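Local atomic coordinates of alpha-pyrone synthesis polyketide synthase-like Pks18 (PDB entry 1TED), a protein that probably extends medium- and long-chain aliphatic acyl-CoA starters with malonyl-CoA to build tri- and tetraketide alpha-pyrones, as a type III polyketide synthase. Residues L38-P43 against D226-L231; A52-A57 against I69-Y73; A176-L182 against V383-L387; L242-V247 against F388-R393. The contacts are given in a common frame with arbitrary orientation. Residues are numbered along the deposited sequence.

Contact 1. Residues L38-P43 against D226-L231; sequences LATGTP and DGCAAL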
loop_
_atom_site.group_PDB
_atom_site.type_symbol
_atom_site.label_atom_id
_atom_site.label_comp_id
_atom_site.label_asym_id
_atom_site.label_seq_id
_atom_site.Cartn_x
_atom_site.Cartn_y
_atom_site.Cartn_z
ATOM N N LEU A 38 3.509 -19.064 -10.857
ATOM C CA LEU A 38 2.145 -18.625 -10.604
ATOM C C LEU A 38 1.355 -19.715 -9.885
ATOM O O LEU A 38 1.280 -20.857 -10.351
ATOM C CB LEU A 38 1.462 -18.276 -11.931
ATOM C CG LEU A 38 0.016 -17.754 -11.951
ATOM C CD1 LEU A 38 -0.296 -17.254 -13.342
ATOM C CD2 LEU A 38 -0.980 -18.842 -11.561
ATOM N N ALA A 39 0.751 -19.355 -8.759
ATOM C CA ALA A 39 -0.037 -20.301 -7.980
ATOM C C ALA A 39 -1.373 -19.689 -7.607
ATOM O O ALA A 39 -1.518 -18.468 -7.497
ATOM C CB ALA A 39 0.706 -20.720 -6.725
ATOM N N THR A 40 -2.339 -20.564 -7.380
ATOM C CA THR A 40 -3.691 -20.159 -7.057
ATOM C C THR A 40 -4.237 -20.911 -5.844
ATOM O O THR A 40 -3.885 -22.067 -5.609
ATOM C CB THR A 40 -4.571 -20.421 -8.284
ATOM O OG1 THR A 40 -4.459 -19.313 -9.195
ATOM C CG2 THR A 40 -5.990 -20.666 -7.880
ATOM N N GLY A 41 -5.109 -20.264 -5.082
ATOM C CA GLY A 41 -5.657 -20.927 -3.917
ATOM C C GLY A 41 -6.820 -20.229 -3.246
ATOM O O GLY A 41 -6.973 -19.008 -3.315
ATOM N N THR A 42 -7.640 -21.017 -2.563
ATOM C CA THR A 42 -8.803 -20.481 -1.875
ATOM C C THR A 42 -9.114 -21.377 -0.690
ATOM O O THR A 42 -8.590 -22.489 -0.596
ATOM C CB THR A 42 -10.046 -20.509 -2.798
ATOM O OG1 THR A 42 -10.490 -21.863 -2.944
ATOM C CG2 THR A 42 -9.714 -19.969 -4.178
ATOM N N PRO A 43 -9.943 -20.895 0.252
ATOM C CA PRO A 43 -10.268 -21.764 1.388
ATOM C C PRO A 43 -11.006 -22.982 0.825
ATOM O O PRO A 43 -11.499 -22.941 -0.311
ATOM C CB PRO A 43 -11.147 -20.881 2.281
ATOM C CG PRO A 43 -11.535 -19.723 1.413
ATOM C CD PRO A 43 -10.363 -19.512 0.514
ATOM N N ASP A 226 -13.806 -15.474 -1.621
ATOM C CA ASP A 226 -12.468 -15.499 -1.022
ATOM C C ASP A 226 -11.424 -16.183 -1.906
ATOM O O ASP A 226 -11.711 -17.176 -2.569
ATOM C CB ASP A 226 -12.519 -16.222 0.341
ATOM C CG ASP A 226 -13.311 -15.456 1.395
ATOM O OD1 ASP A 226 -14.039 -14.499 1.046
ATOM O OD2 ASP A 226 -13.207 -15.823 2.587
ATOM N N GLY A 227 -10.202 -15.668 -1.901
ATOM C CA GLY A 227 -9.183 -16.287 -2.728
ATOM C C GLY A 227 -7.793 -15.739 -2.518
ATOM O O GLY A 227 -7.607 -14.714 -1.867
ATOM N N CYS A 228 -6.807 -16.433 -3.068
ATOM C CA CYS A 228 -5.425 -16.003 -2.950
ATOM C C CYS A 228 -4.659 -16.376 -4.210
ATOM O O CYS A 228 -4.964 -17.371 -4.865
ATOM C CB CYS A 228 -4.771 -16.663 -1.731
ATOM S SG CYS A 228 -3.078 -16.118 -1.414
ATOM N N ALA A 229 -3.674 -15.561 -4.552
ATOM C CA ALA A 229 -2.860 -15.820 -5.724
ATOM C C ALA A 229 -1.499 -15.176 -5.524
ATOM O O ALA A 229 -1.375 -14.156 -4.848
ATOM C CB ALA A 229 -3.529 -15.266 -6.986
ATOM N N ALA A 230 -0.482 -15.781 -6.121
ATOM C CA ALA A 230 0.868 -15.273 -5.990
ATOM C C ALA A 230 1.609 -15.379 -7.316
ATOM O O ALA A 230 1.330 -16.261 -8.124
ATOM C CB ALA A 230 1.617 -16.055 -4.896
ATOM N N LEU A 231 2.546 -14.463 -7.533
ATOM C CA LEU A 231 3.351 -14.457 -8.751
ATOM C C LEU A 231 4.813 -14.330 -8.343
ATOM O O LEU A 231 5.125 -13.677 -7.352
ATOM C CB LEU A 231 3.003 -13.255 -9.633
ATOM C CG LEU A 231 1.560 -13.026 -10.060
ATOM C CD1 LEU A 231 1.476 -11.670 -10.747
ATOM C CD2 LEU A 231 1.101 -14.142 -10.991
#

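Contact 2. Residues A52-A57 against I69-Y73; sequences AADRVA and IPRVY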
loop_
_atom_site.group_PDB
_atom_site.type_symbol
_atom_site.label_atom_id
_atom_site.label_comp_id
_atom_site.label_asym_id
_atom_site.label_seq_id
_atom_site.Cartn_x
_atom_site.Cartn_y
_atom_site.Cartn_z
ATOM N N ALA A 52 -26.927 -20.650 -1.076
ATOM C CA ALA A 52 -26.665 -19.328 -0.515
ATOM C C ALA A 52 -27.902 -18.443 -0.645
ATOM O O ALA A 52 -28.314 -17.799 0.322
ATOM C CB ALA A 52 -25.481 -18.670 -1.224
ATOM N N ALA A 53 -28.488 -18.405 -1.841
ATOM C CA ALA A 53 -29.679 -17.591 -2.076
ATOM C C ALA A 53 -30.804 -17.957 -1.100
ATOM O O ALA A 53 -31.414 -17.078 -0.473
ATOM C CB ALA A 53 -30.154 -17.757 -3.515
ATOM N N ASP A 54 -31.077 -19.251 -0.960
ATOM C CA ASP A 54 -32.132 -19.688 -0.049
ATOM C C ASP A 54 -31.828 -19.318 1.401
ATOM O O ASP A 54 -32.693 -18.810 2.113
ATOM C CB ASP A 54 -32.354 -21.202 -0.156
ATOM C CG ASP A 54 -32.864 -21.623 -1.522
ATOM O OD1 ASP A 54 -33.756 -20.932 -2.070
ATOM O OD2 ASP A 54 -32.378 -22.652 -2.041
ATOM N N ARG A 55 -30.597 -19.557 1.837
ATOM C CA ARG A 55 -30.221 -19.256 3.211
ATOM C C ARG A 55 -30.189 -17.762 3.522
ATOM O O ARG A 55 -30.429 -17.355 4.658
ATOM C CB ARG A 55 -28.882 -19.925 3.531
ATOM C CG ARG A 55 -28.942 -21.416 3.253
ATOM C CD ARG A 55 -27.748 -22.211 3.745
ATOM N NE ARG A 55 -27.851 -23.588 3.258
ATOM C CZ ARG A 55 -27.026 -24.576 3.588
ATOM N NH1 ARG A 55 -26.018 -24.352 4.421
ATOM N NH2 ARG A 55 -27.205 -25.789 3.075
ATOM N N VAL A 56 -29.902 -16.944 2.517
ATOM C CA VAL A 56 -29.880 -15.500 2.710
ATOM C C VAL A 56 -31.322 -15.001 2.669
ATOM O O VAL A 56 -31.701 -14.091 3.401
ATOM C CB VAL A 56 -29.072 -14.795 1.602
ATOM C CG1 VAL A 56 -29.229 -13.283 1.717
ATOM C CG2 VAL A 56 -27.605 -15.189 1.708
ATOM N N ALA A 57 -32.126 -15.618 1.812
ATOM C CA ALA A 57 -33.527 -15.245 1.674
ATOM C C ALA A 57 -34.266 -15.356 3.006
ATOM O O ALA A 57 -35.229 -14.631 3.258
ATOM C CB ALA A 57 -34.196 -16.127 0.629
ATOM N N ILE A 69 -33.977 -11.038 -2.882
ATOM C CA ILE A 69 -32.851 -11.967 -2.872
ATOM C C ILE A 69 -32.758 -12.881 -4.093
ATOM O O ILE A 69 -31.738 -12.900 -4.776
ATOM C CB ILE A 69 -32.862 -12.834 -1.592
ATOM C CG1 ILE A 69 -32.737 -11.935 -0.364
ATOM C CG2 ILE A 69 -31.722 -13.842 -1.622
ATOM C CD1 ILE A 69 -31.507 -11.042 -0.371
ATOM N N PRO A 70 -33.822 -13.649 -4.385
ATOM C CA PRO A 70 -33.824 -14.560 -5.534
ATOM C C PRO A 70 -33.386 -13.934 -6.861
ATOM O O PRO A 70 -32.650 -14.558 -7.625
ATOM C CB PRO A 70 -35.266 -15.057 -5.568
ATOM C CG PRO A 70 -35.633 -15.079 -4.124
ATOM C CD PRO A 70 -35.090 -13.756 -3.641
ATOM N N ARG A 71 -33.841 -12.710 -7.135
ATOM C CA ARG A 71 -33.485 -12.014 -8.375
ATOM C C ARG A 71 -31.996 -11.692 -8.380
ATOM O O ARG A 71 -31.255 -12.089 -9.282
ATOM C CB ARG A 71 -34.257 -10.698 -8.500
ATOM C CG ARG A 71 -35.754 -10.810 -8.344
ATOM C CD ARG A 71 -36.388 -9.427 -8.316
ATOM N NE ARG A 71 -37.566 -9.398 -7.454
ATOM C CZ ARG A 71 -38.010 -8.312 -6.831
ATOM N NH1 ARG A 71 -37.374 -7.154 -6.979
ATOM N NH2 ARG A 71 -39.072 -8.388 -6.038
ATOM N N VAL A 72 -31.576 -10.959 -7.354
ATOM C CA VAL A 72 -30.190 -10.550 -7.202
ATOM C C VAL A 72 -29.280 -11.741 -6.910
ATOM O O VAL A 72 -28.253 -11.598 -6.254
ATOM C CB VAL A 72 -30.057 -9.500 -6.062
ATOM C CG1 VAL A 72 -30.461 -10.118 -4.739
ATOM C CG2 VAL A 72 -28.635 -8.960 -5.991
ATOM N N TYR A 73 -29.658 -12.918 -7.386
ATOM C CA TYR A 73 -28.851 -14.117 -7.172
ATOM C C TYR A 73 -28.864 -14.975 -8.422
ATOM O O TYR A 73 -27.846 -15.565 -8.785
ATOM C CB TYR A 73 -29.364 -14.924 -5.965
ATOM C CG TYR A 73 -28.572 -14.680 -4.692
ATOM C CD1 TYR A 73 -27.341 -15.299 -4.483
ATOM C CD2 TYR A 73 -29.027 -13.779 -3.728
ATOM C CE1 TYR A 73 -26.580 -15.020 -3.347
ATOM C CE2 TYR A 73 -28.276 -13.493 -2.592
ATOM C CZ TYR A 73 -27.055 -14.113 -2.410
ATOM O OH TYR A 73 -26.298 -13.795 -1.307
#

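Contact 3. Residues A176-L182 against V383-L387; sequences AAAMNAL and VEGML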
loop_
_atom_site.group_PDB
_atom_site.type_symbol
_atom_site.label_atom_id
_atom_site.label_comp_id
_atom_site.label_asym_id
_atom_site.label_seq_id
_atom_site.Cartn_x
_atom_site.Cartn_y
_atom_site.Cartn_z
ATOM N N ALA A 176 -8.301 -4.125 -8.969
ATOM C CA ALA A 176 -7.181 -3.996 -9.904
ATOM C C ALA A 176 -5.801 -3.983 -9.240
ATOM O O ALA A 176 -4.796 -3.728 -9.903
ATOM C CB ALA A 176 -7.360 -2.731 -10.760
ATOM N N ALA A 177 -5.751 -4.286 -7.947
ATOM C CA ALA A 177 -4.491 -4.251 -7.195
ATOM C C ALA A 177 -3.385 -5.210 -7.662
ATOM O O ALA A 177 -2.202 -4.963 -7.424
ATOM C CB ALA A 177 -4.777 -4.459 -5.708
ATOM N N ALA A 178 -3.752 -6.301 -8.322
ATOM C CA ALA A 178 -2.735 -7.225 -8.793
ATOM C C ALA A 178 -1.854 -6.504 -9.797
ATOM O O ALA A 178 -0.659 -6.779 -9.875
ATOM C CB ALA A 178 -3.368 -8.447 -9.434
ATOM N N MET A 179 -2.438 -5.578 -10.556
ATOM C CA MET A 179 -1.680 -4.809 -11.548
ATOM C C MET A 179 -0.724 -3.785 -10.920
ATOM O O MET A 179 0.409 -3.633 -11.387
ATOM C CB MET A 179 -2.624 -4.089 -12.518
ATOM C CG MET A 179 -3.404 -5.018 -13.451
ATOM S SD MET A 179 -2.347 -6.013 -14.524
ATOM C CE MET A 179 -2.182 -7.515 -13.580
ATOM N N ASN A 180 -1.176 -3.085 -9.877
ATOM C CA ASN A 180 -0.338 -2.091 -9.195
ATOM C C ASN A 180 0.814 -2.836 -8.525
ATOM O O ASN A 180 1.965 -2.391 -8.554
ATOM C CB ASN A 180 -1.133 -1.338 -8.115
ATOM C CG ASN A 180 -2.326 -0.571 -8.678
ATOM O OD1 ASN A 180 -2.182 0.519 -9.238
ATOM N ND2 ASN A 180 -3.514 -1.144 -8.532
ATOM N N ALA A 181 0.484 -3.978 -7.925
ATOM C CA ALA A 181 1.465 -4.808 -7.243
ATOM C C ALA A 181 2.486 -5.344 -8.255
ATOM O O ALA A 181 3.700 -5.218 -8.062
ATOM C CB ALA A 181 0.756 -5.962 -6.522
ATOM N N LEU A 182 1.984 -5.929 -9.340
ATOM C CA LEU A 182 2.834 -6.473 -10.388
ATOM C C LEU A 182 3.777 -5.419 -10.954
ATOM O O LEU A 182 4.940 -5.710 -11.240
ATOM C CB LEU A 182 1.977 -7.042 -11.520
ATOM C CG LEU A 182 2.746 -7.598 -12.716
ATOM C CD1 LEU A 182 3.774 -8.618 -12.242
ATOM C CD2 LEU A 182 1.767 -8.238 -13.695
ATOM N N VAL A 383 -8.526 2.265 -14.926
ATOM C CA VAL A 383 -8.427 1.030 -15.675
ATOM C C VAL A 383 -6.984 0.615 -15.475
ATOM O O VAL A 383 -6.055 1.366 -15.798
ATOM C CB VAL A 383 -8.684 1.216 -17.174
ATOM C CG1 VAL A 383 -8.554 -0.135 -17.866
ATOM C CG2 VAL A 383 -10.077 1.815 -17.404
ATOM N N GLU A 384 -6.802 -0.578 -14.925
ATOM C CA GLU A 384 -5.477 -1.094 -14.647
ATOM C C GLU A 384 -5.293 -2.343 -15.496
ATOM O O GLU A 384 -6.167 -3.203 -15.530
ATOM C CB GLU A 384 -5.389 -1.428 -13.156
ATOM C CG GLU A 384 -4.074 -1.082 -12.512
ATOM C CD GLU A 384 -3.855 0.409 -12.400
ATOM O OE1 GLU A 384 -4.391 1.028 -11.454
ATOM O OE2 GLU A 384 -3.144 0.960 -13.270
ATOM N N GLY A 385 -4.166 -2.446 -16.188
ATOM C CA GLY A 385 -3.950 -3.617 -17.016
ATOM C C GLY A 385 -2.547 -3.795 -17.562
ATOM O O GLY A 385 -1.616 -3.068 -17.188
ATOM N N MET A 386 -2.400 -4.770 -18.459
ATOM C CA MET A 386 -1.109 -5.067 -19.061
ATOM C C MET A 386 -1.249 -5.820 -20.375
ATOM O O MET A 386 -2.258 -6.485 -20.612
ATOM C CB MET A 386 -0.273 -5.929 -18.099
ATOM C CG MET A 386 -0.700 -7.405 -18.044
ATOM S SD MET A 386 0.460 -8.512 -17.164
ATOM C CE MET A 386 -0.596 -9.816 -16.637
ATOM N N LEU A 387 -0.239 -5.694 -21.231
ATOM C CA LEU A 387 -0.176 -6.425 -22.492
ATOM C C LEU A 387 0.788 -7.556 -22.135
ATOM O O LEU A 387 1.790 -7.309 -21.467
ATOM C CB LEU A 387 0.431 -5.575 -23.621
ATOM C CG LEU A 387 0.751 -6.343 -24.923
ATOM C CD1 LEU A 387 -0.538 -6.841 -25.571
ATOM C CD2 LEU A 387 1.494 -5.447 -25.903
#

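Contact 4. Residues L242-V247 against F388-R393; sequences LEPGKV and FDIIRR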
loop_
_atom_site.group_PDB
_atom_site.type_symbol
_atom_site.label_atom_id
_atom_site.label_comp_id
_atom_site.label_asym_id
_atom_site.label_seq_id
_atom_site.Cartn_x
_atom_site.Cartn_y
_atom_site.Cartn_z
ATOM N N LEU A 242 12.696 -18.528 -23.681
ATOM C CA LEU A 242 11.938 -18.905 -22.497
ATOM C C LEU A 242 11.186 -20.215 -22.707
ATOM O O LEU A 242 10.822 -20.563 -23.835
ATOM C CB LEU A 242 10.952 -17.786 -22.128
ATOM C CG LEU A 242 11.497 -16.367 -21.898
ATOM C CD1 LEU A 242 10.355 -15.372 -21.941
ATOM C CD2 LEU A 242 12.217 -16.281 -20.564
ATOM N N GLU A 243 10.952 -20.942 -21.617
ATOM C CA GLU A 243 10.242 -22.208 -21.712
ATOM C C GLU A 243 8.730 -22.009 -21.706
ATOM O O GLU A 243 8.226 -20.976 -21.250
ATOM C CB GLU A 243 10.657 -23.146 -20.572
ATOM C CG GLU A 243 10.432 -22.613 -19.174
ATOM C CD GLU A 243 10.783 -23.627 -18.090
ATOM O OE1 GLU A 243 10.074 -24.653 -17.975
ATOM O OE2 GLU A 243 11.771 -23.396 -17.354
ATOM N N PRO A 244 7.986 -22.995 -22.239
ATOM C CA PRO A 244 6.521 -22.953 -22.303
ATOM C C PRO A 244 5.885 -22.671 -20.942
ATOM O O PRO A 244 6.337 -23.182 -19.913
ATOM C CB PRO A 244 6.168 -24.335 -22.846
ATOM C CG PRO A 244 7.283 -24.590 -23.792
ATOM C CD PRO A 244 8.497 -24.166 -22.973
ATOM N N GLY A 245 4.846 -21.844 -20.942
ATOM C CA GLY A 245 4.182 -21.503 -19.700
ATOM C C GLY A 245 4.616 -20.158 -19.143
ATOM O O GLY A 245 3.872 -19.542 -18.387
ATOM N N LYS A 246 5.813 -19.702 -19.506
ATOM C CA LYS A 246 6.305 -18.417 -19.019
ATOM C C LYS A 246 5.461 -17.281 -19.597
ATOM O O LYS A 246 4.998 -17.348 -20.742
ATOM C CB LYS A 246 7.788 -18.220 -19.378
ATOM C CG LYS A 246 8.757 -18.455 -18.206
ATOM C CD LYS A 246 8.897 -19.936 -17.869
ATOM C CE LYS A 246 9.132 -20.198 -16.369
ATOM N NZ LYS A 246 10.351 -19.549 -15.790
ATOM N N VAL A 247 5.256 -16.240 -18.797
ATOM C CA VAL A 247 4.441 -15.107 -19.222
ATOM C C VAL A 247 5.256 -13.826 -19.225
ATOM O O VAL A 247 5.728 -13.391 -18.176
ATOM C CB VAL A 247 3.235 -14.917 -18.277
ATOM C CG1 VAL A 247 2.412 -13.726 -18.713
ATOM C CG2 VAL A 247 2.385 -16.164 -18.264
ATOM N N PHE A 388 0.501 -8.784 -22.554
ATOM C CA PHE A 388 1.386 -9.885 -22.211
ATOM C C PHE A 388 1.476 -10.984 -23.258
ATOM O O PHE A 388 0.641 -11.078 -24.157
ATOM C CB PHE A 388 0.958 -10.484 -20.862
ATOM C CG PHE A 388 -0.384 -11.163 -20.892
ATOM C CD1 PHE A 388 -0.504 -12.485 -21.318
ATOM C CD2 PHE A 388 -1.535 -10.477 -20.509
ATOM C CE1 PHE A 388 -1.756 -13.117 -21.361
ATOM C CE2 PHE A 388 -2.789 -11.100 -20.549
ATOM C CZ PHE A 388 -2.897 -12.421 -20.975
ATOM N N ASP A 389 2.509 -11.809 -23.126
ATOM C CA ASP A 389 2.760 -12.940 -24.016
ATOM C C ASP A 389 2.895 -14.246 -23.217
ATOM O O ASP A 389 3.612 -14.294 -22.218
ATOM C CB ASP A 389 4.060 -12.724 -24.804
ATOM C CG ASP A 389 3.844 -12.000 -26.119
ATOM O OD1 ASP A 389 2.702 -11.574 -26.404
ATOM O OD2 ASP A 389 4.828 -11.855 -26.873
ATOM N N ILE A 390 2.189 -15.290 -23.640
ATOM C CA ILE A 390 2.300 -16.592 -22.992
ATOM C C ILE A 390 3.032 -17.496 -23.988
ATOM O O ILE A 390 2.570 -17.712 -25.116
ATOM C CB ILE A 390 0.925 -17.233 -22.673
ATOM C CG1 ILE A 390 0.148 -16.382 -21.662
ATOM C CG2 ILE A 390 1.136 -18.633 -22.078
ATOM C CD1 ILE A 390 -1.253 -16.917 -21.381
ATOM N N ILE A 391 4.181 -18.018 -23.582
ATOM C CA ILE A 391 4.935 -18.880 -24.467
ATOM C C ILE A 391 4.347 -20.291 -24.494
ATOM O O ILE A 391 4.204 -20.947 -23.455
ATOM C CB ILE A 391 6.420 -18.918 -24.057
ATOM C CG1 ILE A 391 6.974 -17.488 -24.069
ATOM C CG2 ILE A 391 7.201 -19.818 -25.003
ATOM C CD1 ILE A 391 8.457 -17.395 -24.010
ATOM N N ARG A 392 3.976 -20.738 -25.689
ATOM C CA ARG A 392 3.400 -22.065 -25.847
ATOM C C ARG A 392 4.507 -23.060 -26.171
ATOM O O ARG A 392 4.503 -24.181 -25.667
ATOM C CB ARG A 392 2.345 -22.052 -26.953
ATOM C CG ARG A 392 1.256 -21.010 -26.738
ATOM C CD ARG A 392 0.578 -21.162 -25.381
ATOM N NE ARG A 392 -0.579 -20.274 -25.264
ATOM C CZ ARG A 392 -1.423 -20.262 -24.236
ATOM N NH1 ARG A 392 -1.249 -21.090 -23.211
ATOM N NH2 ARG A 392 -2.457 -19.434 -24.246
ATOM N N ARG A 393 5.450 -22.637 -27.012
ATOM C CA ARG A 393 6.590 -23.462 -27.391
ATOM C C ARG A 393 7.725 -22.602 -27.953
ATOM O O ARG A 393 7.426 -21.472 -28.397
ATOM C CB ARG A 393 6.174 -24.522 -28.420
ATOM C CG ARG A 393 5.458 -23.987 -29.630
ATOM C CD ARG A 393 5.215 -25.095 -30.650
ATOM N NE ARG A 393 4.929 -24.526 -31.964
ATOM C CZ ARG A 393 3.747 -24.051 -32.334
ATOM N NH1 ARG A 393 2.719 -24.087 -31.497
ATOM N NH2 ARG A 393 3.609 -23.504 -33.532
ATOM O OXT ARG A 393 8.894 -23.064 -27.947
#

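Contact 1. Residues L38-P43 against D226-L231
Residues 38-41 and 226-231 run antiparallel as neighbouring strands, their axes 4.8 Å apart at closest approach and 169° between their directions. This is the pairing of the first and last strands of the N-terminal half of the thiolase fold, whose five-stranded mixed sheet also takes in strand 196-204 on the far side of 226-231. Two hydrogen-bonded pairs carry the register. In the first, Ala39 N to Ala230 O and Ala230 N to Ala39 O both measure 3.2 Å and are nearly straight; in the second, Gly41 N reaches Cys228 O at 2.9 Å and Cys228 N reaches Gly41 O at 2.6 Å, both more bent. Leu38-Leu231 and Thr40-Ala229 form the non-hydrogen-bonded pairs between and beside them. Their side chains share one face, where Leu38 and Thr40 meet helix 349-361 and Leu231 meets Leu182; Leu38 CG is 3.9 Å from Leu231 CD2. Ala39, Cys228 and Ala230 occupy the other face, and there the small Ala39 and Cys228 lie under helix 102-125. Beyond Gly41 the bonding stops and side chains take over. Asp226, its carboxylate tied to Ser206 OG and Ala84 N, offers its aliphatic part to the proline ring: Pro43 CG sits 3.8 Å from Asp226 CB.

Contact 2. Residues A52-A57 against I69-Y73
This is a small apolar contact between two short helices at the edge of the N-terminal half, about 25 Å from the chain's centre. Helices 49-57 and 68-74 run roughly antiparallel; the axes of segments 52-57 and 69-73 are 9.4 Å apart at 152°, with no hydrogen bond between them. Tyr73 is the main filler. Ala53 sits over one face of its ring, CA 4.0 Å from the centroid and 8° off the normal, a CH-pi contact, while Val56 CG2 comes to 3.6 Å from Tyr73 OH. One turn earlier, Ile69 lies against Ala53, Val56 and Ala57: Ile69 CG2 is 3.4 Å from Ala53 O, and Ile69 CD1 3.8 Å from Val56 CG1. Helix 215-223 packs behind 69-73, Val218 against Ile69 and Ser222 against Tyr73. Tyr73 also touches bound myristic acid and lies about 5 Å, between side chains, from His221, a probable substrate-binding residue, so it borders the acyl site, and the helix pair probably helps to frame the enzyme's substrate tunnel.

Contact 3. Residues A176-L182 against V383-L387
Val383 opens strand 383-387 with its side chain turned away from the helix, onto Phe253 and Phe377. Glu384 then points the other way, toward helix 177-182, and makes the broadest contact: Ala176 CB packs on Glu384 CB at 3.4 Å, and Met179 CB lies 3.3 Å from Glu384 CG, so the acid's methylene groups rest on Ala176 and Met179 at the start of the helix while its OE2 is hydrogen-bonded to Ser254 OG. At Gly385 the strand presents bare backbone, and Met179 lies against it, SD 3.8 Å from Gly385 C. The axes pass 7.4 Å apart at 58°, with Met179 CA 6.0 Å from Gly385 CA. Met386 faces the helix again; its SD reaches Leu182 CD2 at 3.7 Å, and its CG is 4.1 Å from Met179 SD. Leu387 leaves the helix behind for Thr371 and Val373. This is helix-on-sheet packing at the heart of the thiolase fold, a helix of the N-terminal half lying on a strand of the C-terminal half. Ala176 directly follows Cys175, the probable nucleophile. The two halves meet here mainly through thioether and aliphatic surfaces, and the one buried acid among them finds its clear polar partner, Ser254, outside these two segments.

Contact 4. Residues L242-V247 against F388-R393
Ile391 lies with its side chain over Leu242 and the start of the turn that follows, its CB 3.9 Å from Glu243 O, with more surface covered here than any other residue of the pair. Around it the backbones are stitched together: Gly245 N donates to Ile391 O at 2.7 Å, and Ile391 N to Lys246 O at 3.0 Å, both almost straight. Glu243 to Lys246 is a type II beta turn closed by Lys246 N to Glu243 O at 3.2 Å, with Pro244 and Gly245 at its corners; at Gly245's positive phi a side chain would collide with the carbonyl of Pro244. The turn ends the linker between the two halves of the thiolase fold, and Val247 begins the first strand of the C-terminal half, pairing antiparallel with the last one, 382-390. Val247 and Ile390 form a non-hydrogen-bonded pair, CA atoms 4.6 Å apart, with Val247 CG2 4.1 Å from Ile390 CG1; both side chains meet helix 349-361. Past strand 382-390 the chain terminus comes against the turn, Pro244 CG 3.8 Å from Arg393 CA. Arg392 makes a salt bridge to Glu364, and Asp389 OD1 one to Arg250 plus a hydrogen bond to Thr371.

Overall arrangement
Contacts 1 and 3 lie in the buried core: one is backbone pairing within the N-terminal half, the other a helix on a strand of the C-terminal half, and they meet where Leu231 CD1 lies 4.1 Å from Leu182 CD1. Contact 4 works on the same large sheet nearer the surface, about 20 Å from contact 1 between centres. It shares strand 382-390 with contact 3, whose side-chain packing gives way there to main-chain hydrogen bonds and exposed charges. Contact 2 stands apart, joining no strand of that sheet; like contact 3 it is chiefly apolar, but it is peripheral and touches bound fatty acid. Its centre is about 42 Å from that of contact 4, across the middle of the chain.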